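Local coordinates for protein glyceraldehyde-3-phosphate dehydrogenase (Sulfolobus solfataricus, PDB 1B7G) that oxidises and phosphorylates D-glyceraldehyde 3-phosphate to 1,3-bisphosphoglycerate in glycolysis, using NADP, its preferred cofactor, or NAD, at residues D235-L240 with I246-S251; A259-V264 with M279-S284. The protein carries 1 engineered substitution. One frame throughout, in Å; residues are numbered along the deposited sequence.

Contact 1: D235-L240 with I246-S251; sequences DILSVL and IVLISS
This is a buried apolar helix-on-sheet contact in the C-terminal domain of the dehydrogenase, where the end of helix 233-241 packs on strand 246-249, an outermost strand of the domain's mixed sheet, with the C-terminal tail (Gly-337 and Leu-339) bonded to its far side through Leu-248. A connection of a few residues turns the chain from one element into the other, and their local axes make an angle of 119° with a closest approach of 9.5 Å. Ile-246 and Leu-248, alternate residues of the strand, point toward the helix, while Val-247 between them points away. Leu-237 reaches across because its CG lies opposite the backbone N (chi1 178°), which carries CD1 to within 3.7 Å of CD1 of Leu-248; the two side chains meet at a slant, methyl against methyl. Leu-240 touches both strand residues: its CB approaches Leu-248 CD2 at 4.2 Å, and its CD2 lies 4.3 Å from Ile-246 CD1. Ile-280 and Ile-285 of strand 278-288 also touch Leu-240, so this leucine spans two neighbouring strands. No direct hydrogen bond links helix and strand. The carbonyl instead faces the strand, with Leu-240 O 3.7 Å from Ile-246 CG2. A water lies within hydrogen-bonding distance of both backbones, 2.6 Å from Leu-240 O and 2.9 Å from Ile-246 O, though it has more acceptors in reach than protons to give.

Contact 2: A259-V264 with M279-S284; sequences AELVEV and MIFSDS
Leu-261, Met-279 and Phe-281 share one first torsion, close to -70°, with CG turned away from the carbonyl carbon and set beside the backbone N; Met-279 leaves the strand toward the helix, while Phe-281 starts out to one side and only the end of its ring comes near. In Met-279 the extended second torsion carries SD out to the leucine, and the bend at chi3 (-86°) turns CE away from it. What meets there is a single methyl: CD1 of Leu-261 lies 3.9 Å from SD of Met-279 and 3.9 Å from CZ of Phe-281. The leucine and methionine run antiparallel alongside each other, while the phenylalanine points against the leucine, its CZ end meeting the methyl obliquely. All three residues are buried, and the contact is wholly apolar, with no hydrogen bond across it. The contact lies within a beta-alpha-beta unit of the C-terminal domain, in which helix 258-267 connects strand 246-249 to its parallel neighbour 278-288 and packs against the sheet; Leu-261 also touches Ile-249 of the first strand. The outer side of the helix meets the second subunit, where Glu-263 forms a salt bridge with Lys-14 of that chain. Met-279 lies near the active site, its side chain about 8 Å from that of His-219, a catalytic-site residue. Beyond Phe-281 the strand is interrupted by a tight turn, and Phe-281 O takes two bonds from Ser-284: one from the backbone N at 2.9 Å, the other from OG at 2.6 Å, which approaches in the carbonyl plane on a lone pair with a C=O...OG angle of 145°.

Overall arrangement
Contacts 1 and 2 come in series along the chain, the first closing before the second opens, and their centres lie 12 Å apart in the C-terminal domain. They share one mixed sheet: strand 246-249 of contact 1 runs parallel to strand 278-288 of contact 2, joined to it by backbone bonds from Ile-249 N to Ile-280 O (2.8 Å) and from Ile-280 N to Val-247 O (2.9 Å). Ile-246 and Leu-248 meet helix 233-241, while Ile-249, with its side chain turned the other way, touches helix 258-267. Helices 233-241 and 258-267 thus lie against the two faces of the sheet at strands 246-249 and 278-288, and the second also reaches the neighbouring subunit.

Contact 1: D235-L240 with I246-S251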
ATOM      1  N   ASP A 235     -28.511   8.333  18.727  1.00 38.89           N
ATOM      2  CA  ASP A 235     -27.649   7.943  19.851  1.00 41.41           C
ATOM      3  C   ASP A 235     -26.635   6.872  19.480  1.00 40.45           C
ATOM      4  O   ASP A 235     -25.476   6.958  19.922  1.00 40.26           O
ATOM      5  CB  ASP A 235     -28.524   7.515  21.041  1.00 44.48           C
ATOM      6  CG  ASP A 235     -29.228   8.772  21.584  1.00 56.02           C
ATOM      7  OD1 ASP A 235     -28.721   9.891  21.312  1.00 48.74           O
ATOM      8  OD2 ASP A 235     -30.253   8.622  22.254  1.00 49.43           O
ATOM      9  N   ILE A 236     -27.007   5.939  18.606  1.00 37.53           N
ATOM     10  CA  ILE A 236     -26.045   4.908  18.163  1.00 33.37           C
ATOM     11  C   ILE A 236     -24.951   5.549  17.319  1.00 31.78           C
ATOM     12  O   ILE A 236     -23.761   5.301  17.412  1.00 32.69           O
ATOM     13  CB  ILE A 236     -26.793   3.888  17.273  1.00 32.43           C
ATOM     14  CG1 ILE A 236     -27.839   3.144  18.112  1.00 37.31           C
ATOM     15  CG2 ILE A 236     -25.849   2.920  16.591  1.00 37.07           C
ATOM     16  CD1 ILE A 236     -27.272   2.511  19.365  1.00 27.11           C
ATOM     17  N   LEU A 237     -25.413   6.434  16.441  1.00 27.93           N
ATOM     18  CA  LEU A 237     -24.581   7.144  15.508  1.00 33.33           C
ATOM     19  C   LEU A 237     -23.624   8.047  16.265  1.00 33.56           C
ATOM     20  O   LEU A 237     -22.431   8.106  15.972  1.00 33.42           O
ATOM     21  CB  LEU A 237     -25.440   7.973  14.528  1.00 33.51           C
ATOM     22  CG  LEU A 237     -24.641   8.810  13.515  1.00 40.20           C
ATOM     23  CD1 LEU A 237     -23.728   7.908  12.695  1.00 32.27           C
ATOM     24  CD2 LEU A 237     -25.552   9.611  12.596  1.00 40.37           C
ATOM     25  N   SER A 238     -24.172   8.718  17.302  1.00 33.76           N
ATOM     26  CA  SER A 238     -23.279   9.600  18.077  1.00 32.86           C
ATOM     27  C   SER A 238     -22.220   8.834  18.805  1.00 26.79           C
ATOM     28  O   SER A 238     -21.049   9.292  18.798  1.00 32.42           O
ATOM     29  CB  SER A 238     -24.114  10.514  18.986  1.00 38.27           C
ATOM     30  OG  SER A 238     -23.372  10.847  20.137  1.00 47.02           O
ATOM     31  N   VAL A 239     -22.434   7.628  19.363  1.00 29.22           N
ATOM     32  CA  VAL A 239     -21.294   6.979  20.002  1.00 28.23           C
ATOM     33  C   VAL A 239     -20.333   6.468  18.924  1.00 32.81           C
ATOM     34  O   VAL A 239     -19.114   6.507  19.084  1.00 34.54           O
ATOM     35  CB  VAL A 239     -21.540   5.825  20.966  1.00 29.12           C
ATOM     36  CG1 VAL A 239     -22.082   6.300  22.301  1.00 46.02           C
ATOM     37  CG2 VAL A 239     -22.444   4.738  20.397  1.00 31.73           C
ATOM     38  N   LEU A 240     -20.903   5.954  17.834  1.00 26.58           N
ATOM     39  CA  LEU A 240     -20.041   5.378  16.787  1.00 29.92           C
ATOM     40  C   LEU A 240     -19.172   6.440  16.160  1.00 26.75           C
ATOM     41  O   LEU A 240     -18.067   6.141  15.721  1.00 27.41           O
ATOM     42  CB  LEU A 240     -20.896   4.616  15.740  1.00 22.53           C
ATOM     43  CG  LEU A 240     -21.561   3.359  16.248  1.00 25.41           C
ATOM     44  CD1 LEU A 240     -22.371   2.626  15.155  1.00 25.18           C
ATOM     45  CD2 LEU A 240     -20.569   2.386  16.872  1.00 25.24           C
ATOM     46  N   ILE A 246     -12.657   3.219  16.109  1.00 23.60           N
ATOM     47  CA  ILE A 246     -13.832   3.042  15.263  1.00 25.46           C
ATOM     48  C   ILE A 246     -13.905   4.266  14.362  1.00 26.64           C
ATOM     49  O   ILE A 246     -13.832   5.404  14.857  1.00 27.41           O
ATOM     50  CB  ILE A 246     -15.146   2.905  16.025  1.00 22.92           C
ATOM     51  CG1 ILE A 246     -15.208   1.602  16.833  1.00 20.76           C
ATOM     52  CG2 ILE A 246     -16.349   2.951  15.060  1.00 18.45           C
ATOM     53  CD1 ILE A 246     -16.425   1.504  17.769  1.00 20.16           C
ATOM     54  N   VAL A 247     -14.000   4.081  13.058  1.00 24.46           N
ATOM     55  CA  VAL A 247     -14.199   5.237  12.171  1.00 18.92           C
ATOM     56  C   VAL A 247     -15.493   5.006  11.357  1.00 22.14           C
ATOM     57  O   VAL A 247     -15.922   3.864  11.200  1.00 19.09           O
ATOM     58  CB  VAL A 247     -13.041   5.523  11.226  1.00 23.27           C
ATOM     59  CG1 VAL A 247     -11.830   6.069  11.984  1.00 26.27           C
ATOM     60  CG2 VAL A 247     -12.630   4.310  10.396  1.00 18.58           C
ATOM     61  N   LEU A 248     -16.043   6.055  10.803  1.00 21.01           N
ATOM     62  CA  LEU A 248     -17.257   5.962  10.000  1.00 25.57           C
ATOM     63  C   LEU A 248     -16.846   6.235   8.542  1.00 27.76           C
ATOM     64  O   LEU A 248     -15.888   6.987   8.309  1.00 22.88           O
ATOM     65  CB  LEU A 248     -18.342   6.937  10.436  1.00 24.41           C
ATOM     66  CG  LEU A 248     -19.020   6.635  11.781  1.00 32.60           C
ATOM     67  CD1 LEU A 248     -20.048   7.690  12.134  1.00 24.10           C
ATOM     68  CD2 LEU A 248     -19.703   5.259  11.772  1.00 30.87           C
ATOM     69  N   ILE A 249     -17.499   5.527   7.644  1.00 26.36           N
ATOM     70  CA  ILE A 249     -17.273   5.696   6.191  1.00 27.38           C
ATOM     71  C   ILE A 249     -18.599   6.177   5.583  1.00 25.16           C
ATOM     72  O   ILE A 249     -19.600   5.429   5.624  1.00 26.64           O
ATOM     73  CB  ILE A 249     -16.961   4.333   5.546  1.00 26.75           C
ATOM     74  CG1 ILE A 249     -15.834   3.596   6.227  1.00 24.41           C
ATOM     75  CG2 ILE A 249     -16.733   4.473   4.030  1.00 24.26           C
ATOM     76  CD1 ILE A 249     -14.472   4.211   6.326  1.00 19.79           C
ATOM     77  N   SER A 250     -18.641   7.384   5.092  1.00 31.56           N
ATOM     78  CA  SER A 250     -19.811   7.978   4.473  1.00 27.99           C
ATOM     79  C   SER A 250     -19.952   7.496   3.029  1.00 31.18           C
ATOM     80  O   SER A 250     -19.078   6.822   2.503  1.00 24.09           O
ATOM     81  CB  SER A 250     -19.701   9.514   4.498  1.00 30.53           C
ATOM     82  OG  SER A 250     -18.857  10.005   3.462  1.00 30.40           O
ATOM     83  N   SER A 251     -21.018   7.928   2.358  1.00 28.71           N
ATOM     84  CA  SER A 251     -21.159   7.590   0.924  1.00 31.82           C
ATOM     85  C   SER A 251     -20.995   8.865   0.111  1.00 31.19           C
ATOM     86  O   SER A 251     -21.482   8.984  -1.001  1.00 31.93           O
ATOM     87  CB  SER A 251     -22.585   7.020   0.733  1.00 29.54           C
ATOM     88  OG  SER A 251     -23.498   7.994   1.214  1.00 34.01           O
TER
HETATM   89  O   HOH W   1     -15.667   7.131  16.204  1.00 26.87           O

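Contact 2: A259-V264 with M279-S284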
ATOM      1  N   ALA A 259     -11.152  -1.840  -1.383  1.00 23.13           N
ATOM      2  CA  ALA A 259     -10.040  -1.361  -2.194  1.00 26.06           C
ATOM      3  C   ALA A 259      -9.945   0.166  -2.209  1.00 22.03           C
ATOM      4  O   ALA A 259      -8.842   0.711  -2.226  1.00 25.19           O
ATOM      5  CB  ALA A 259     -10.129  -1.924  -3.641  1.00 20.61           C
ATOM      6  N   GLU A 260     -11.050   0.898  -2.218  1.00 18.46           N
ATOM      7  CA  GLU A 260     -11.049   2.347  -2.148  1.00 24.66           C
ATOM      8  C   GLU A 260     -10.634   2.843  -0.771  1.00 27.28           C
ATOM      9  O   GLU A 260     -10.010   3.911  -0.669  1.00 25.79           O
ATOM     10  CB  GLU A 260     -12.460   2.906  -2.500  1.00 19.04           C
ATOM     11  CG  GLU A 260     -12.683   2.670  -4.018  1.00 33.61           C
ATOM     12  CD  GLU A 260     -14.130   2.837  -4.417  1.00 30.87           C
ATOM     13  OE1 GLU A 260     -15.034   2.758  -3.531  1.00 27.71           O
ATOM     14  OE2 GLU A 260     -14.392   3.049  -5.623  1.00 36.44           O
ATOM     15  N   LEU A 261     -10.928   2.054   0.268  1.00 25.36           N
ATOM     16  CA  LEU A 261     -10.487   2.404   1.625  1.00 26.24           C
ATOM     17  C   LEU A 261      -8.979   2.209   1.708  1.00 27.75           C
ATOM     18  O   LEU A 261      -8.327   3.086   2.278  1.00 26.97           O
ATOM     19  CB  LEU A 261     -11.244   1.597   2.691  1.00 21.62           C
ATOM     20  CG  LEU A 261     -12.741   1.974   2.804  1.00 21.07           C
ATOM     21  CD1 LEU A 261     -13.500   1.018   3.689  1.00 28.17           C
ATOM     22  CD2 LEU A 261     -12.914   3.407   3.285  1.00 29.23           C
ATOM     23  N   VAL A 262      -8.430   1.149   1.093  1.00 22.99           N
ATOM     24  CA  VAL A 262      -6.954   0.979   1.081  1.00 26.02           C
ATOM     25  C   VAL A 262      -6.350   2.203   0.389  1.00 26.56           C
ATOM     26  O   VAL A 262      -5.384   2.797   0.827  1.00 28.20           O
ATOM     27  CB  VAL A 262      -6.487  -0.286   0.380  1.00 23.81           C
ATOM     28  CG1 VAL A 262      -4.948  -0.385   0.178  1.00 21.73           C
ATOM     29  CG2 VAL A 262      -6.914  -1.524   1.166  1.00 26.70           C
ATOM     30  N   GLU A 263      -6.952   2.611  -0.723  1.00 25.70           N
ATOM     31  CA  GLU A 263      -6.551   3.791  -1.421  1.00 26.50           C
ATOM     32  C   GLU A 263      -6.586   5.040  -0.534  1.00 29.51           C
ATOM     33  O   GLU A 263      -5.633   5.805  -0.588  1.00 27.18           O
ATOM     34  CB  GLU A 263      -7.387   4.064  -2.684  1.00 22.95           C
ATOM     35  CG  GLU A 263      -6.635   4.962  -3.659  1.00 24.95           C
ATOM     36  CD  GLU A 263      -5.527   4.359  -4.457  1.00 26.30           C
ATOM     37  OE1 GLU A 263      -5.116   3.187  -4.318  1.00 29.75           O
ATOM     38  OE2 GLU A 263      -4.949   5.112  -5.285  1.00 28.49           O
ATOM     39  N   VAL A 264      -7.661   5.281   0.188  1.00 25.23           N
ATOM     40  CA  VAL A 264      -7.740   6.424   1.100  1.00 30.46           C
ATOM     41  C   VAL A 264      -6.520   6.464   2.020  1.00 26.87           C
ATOM     42  O   VAL A 264      -5.917   7.523   2.220  1.00 25.84           O
ATOM     43  CB  VAL A 264      -9.021   6.397   1.947  1.00 27.45           C
ATOM     44  CG1 VAL A 264      -8.930   7.375   3.136  1.00 27.80           C
ATOM     45  CG2 VAL A 264     -10.218   6.741   1.060  1.00 23.39           C
ATOM     46  N   MET A 279     -14.051   0.043  10.502  1.00 19.65           N
ATOM     47  CA  MET A 279     -14.588   0.950   9.509  1.00 21.44           C
ATOM     48  C   MET A 279     -16.092   0.732   9.286  1.00 25.18           C
ATOM     49  O   MET A 279     -16.470  -0.187   8.540  1.00 21.27           O
ATOM     50  CB  MET A 279     -13.861   0.795   8.162  1.00 19.79           C
ATOM     51  CG  MET A 279     -12.434   1.321   8.133  1.00 22.69           C
ATOM     52  SD  MET A 279     -11.398   0.495   6.906  1.00 21.73           S
ATOM     53  CE  MET A 279     -10.815  -0.905   7.769  1.00 14.67           C
ATOM     54  N   ILE A 280     -16.937   1.460  10.010  1.00 25.48           N
ATOM     55  CA  ILE A 280     -18.381   1.244   9.918  1.00 24.93           C
ATOM     56  C   ILE A 280     -18.975   2.076   8.789  1.00 28.39           C
ATOM     57  O   ILE A 280     -18.749   3.283   8.703  1.00 23.61           O
ATOM     58  CB  ILE A 280     -19.106   1.586  11.229  1.00 27.17           C
ATOM     59  CG1 ILE A 280     -18.636   0.653  12.348  1.00 25.27           C
ATOM     60  CG2 ILE A 280     -20.632   1.501  11.038  1.00 20.72           C
ATOM     61  CD1 ILE A 280     -19.178   0.955  13.716  1.00 27.91           C
ATOM     62  N   PHE A 281     -19.712   1.401   7.907  1.00 26.61           N
ATOM     63  CA  PHE A 281     -20.402   2.093   6.813  1.00 25.54           C
ATOM     64  C   PHE A 281     -21.617   2.814   7.358  1.00 25.73           C
ATOM     65  O   PHE A 281     -22.566   2.181   7.835  1.00 27.84           O
ATOM     66  CB  PHE A 281     -20.792   1.069   5.710  1.00 19.26           C
ATOM     67  CG  PHE A 281     -19.524   0.617   5.002  1.00 21.65           C
ATOM     68  CD1 PHE A 281     -18.756  -0.412   5.510  1.00 18.33           C
ATOM     69  CD2 PHE A 281     -19.112   1.293   3.860  1.00 24.84           C
ATOM     70  CE1 PHE A 281     -17.615  -0.805   4.858  1.00 26.09           C
ATOM     71  CE2 PHE A 281     -17.942   0.913   3.206  1.00 27.02           C
ATOM     72  CZ  PHE A 281     -17.203  -0.123   3.724  1.00 18.84           C
ATOM     73  N   SER A 282     -21.535   4.145   7.424  1.00 28.91           N
ATOM     74  CA  SER A 282     -22.555   4.962   8.035  1.00 33.10           C
ATOM     75  C   SER A 282     -23.927   4.898   7.394  1.00 30.04           C
ATOM     76  O   SER A 282     -24.913   4.864   8.167  1.00 23.56           O
ATOM     77  CB  SER A 282     -22.116   6.438   8.178  1.00 39.31           C
ATOM     78  OG  SER A 282     -22.107   7.104   6.943  1.00 36.22           O
ATOM     79  N   ASP A 283     -24.039   4.586   6.115  1.00 28.73           N
ATOM     80  CA  ASP A 283     -25.338   4.353   5.495  1.00 30.53           C
ATOM     81  C   ASP A 283     -25.892   2.988   5.885  1.00 30.11           C
ATOM     82  O   ASP A 283     -27.091   2.786   5.674  1.00 27.00           O
ATOM     83  CB  ASP A 283     -25.205   4.386   3.958  1.00 32.32           C
ATOM     84  CG  ASP A 283     -25.132   5.781   3.394  1.00 37.65           C
ATOM     85  OD1 ASP A 283     -25.071   6.764   4.161  1.00 42.29           O
ATOM     86  OD2 ASP A 283     -25.133   5.929   2.151  1.00 41.62           O
ATOM     87  N   SER A 284     -25.067   2.108   6.440  1.00 25.65           N
ATOM     88  CA  SER A 284     -25.454   0.795   6.857  1.00 22.75           C
ATOM     89  C   SER A 284     -26.225   0.794   8.250  1.00 23.93           C
ATOM     90  O   SER A 284     -26.871  -0.196   8.530  1.00 25.06           O
ATOM     91  CB  SER A 284     -24.328  -0.209   6.937  1.00 28.02           C
ATOM     92  OG  SER A 284     -23.588  -0.148   8.129  1.00 25.80           O
TER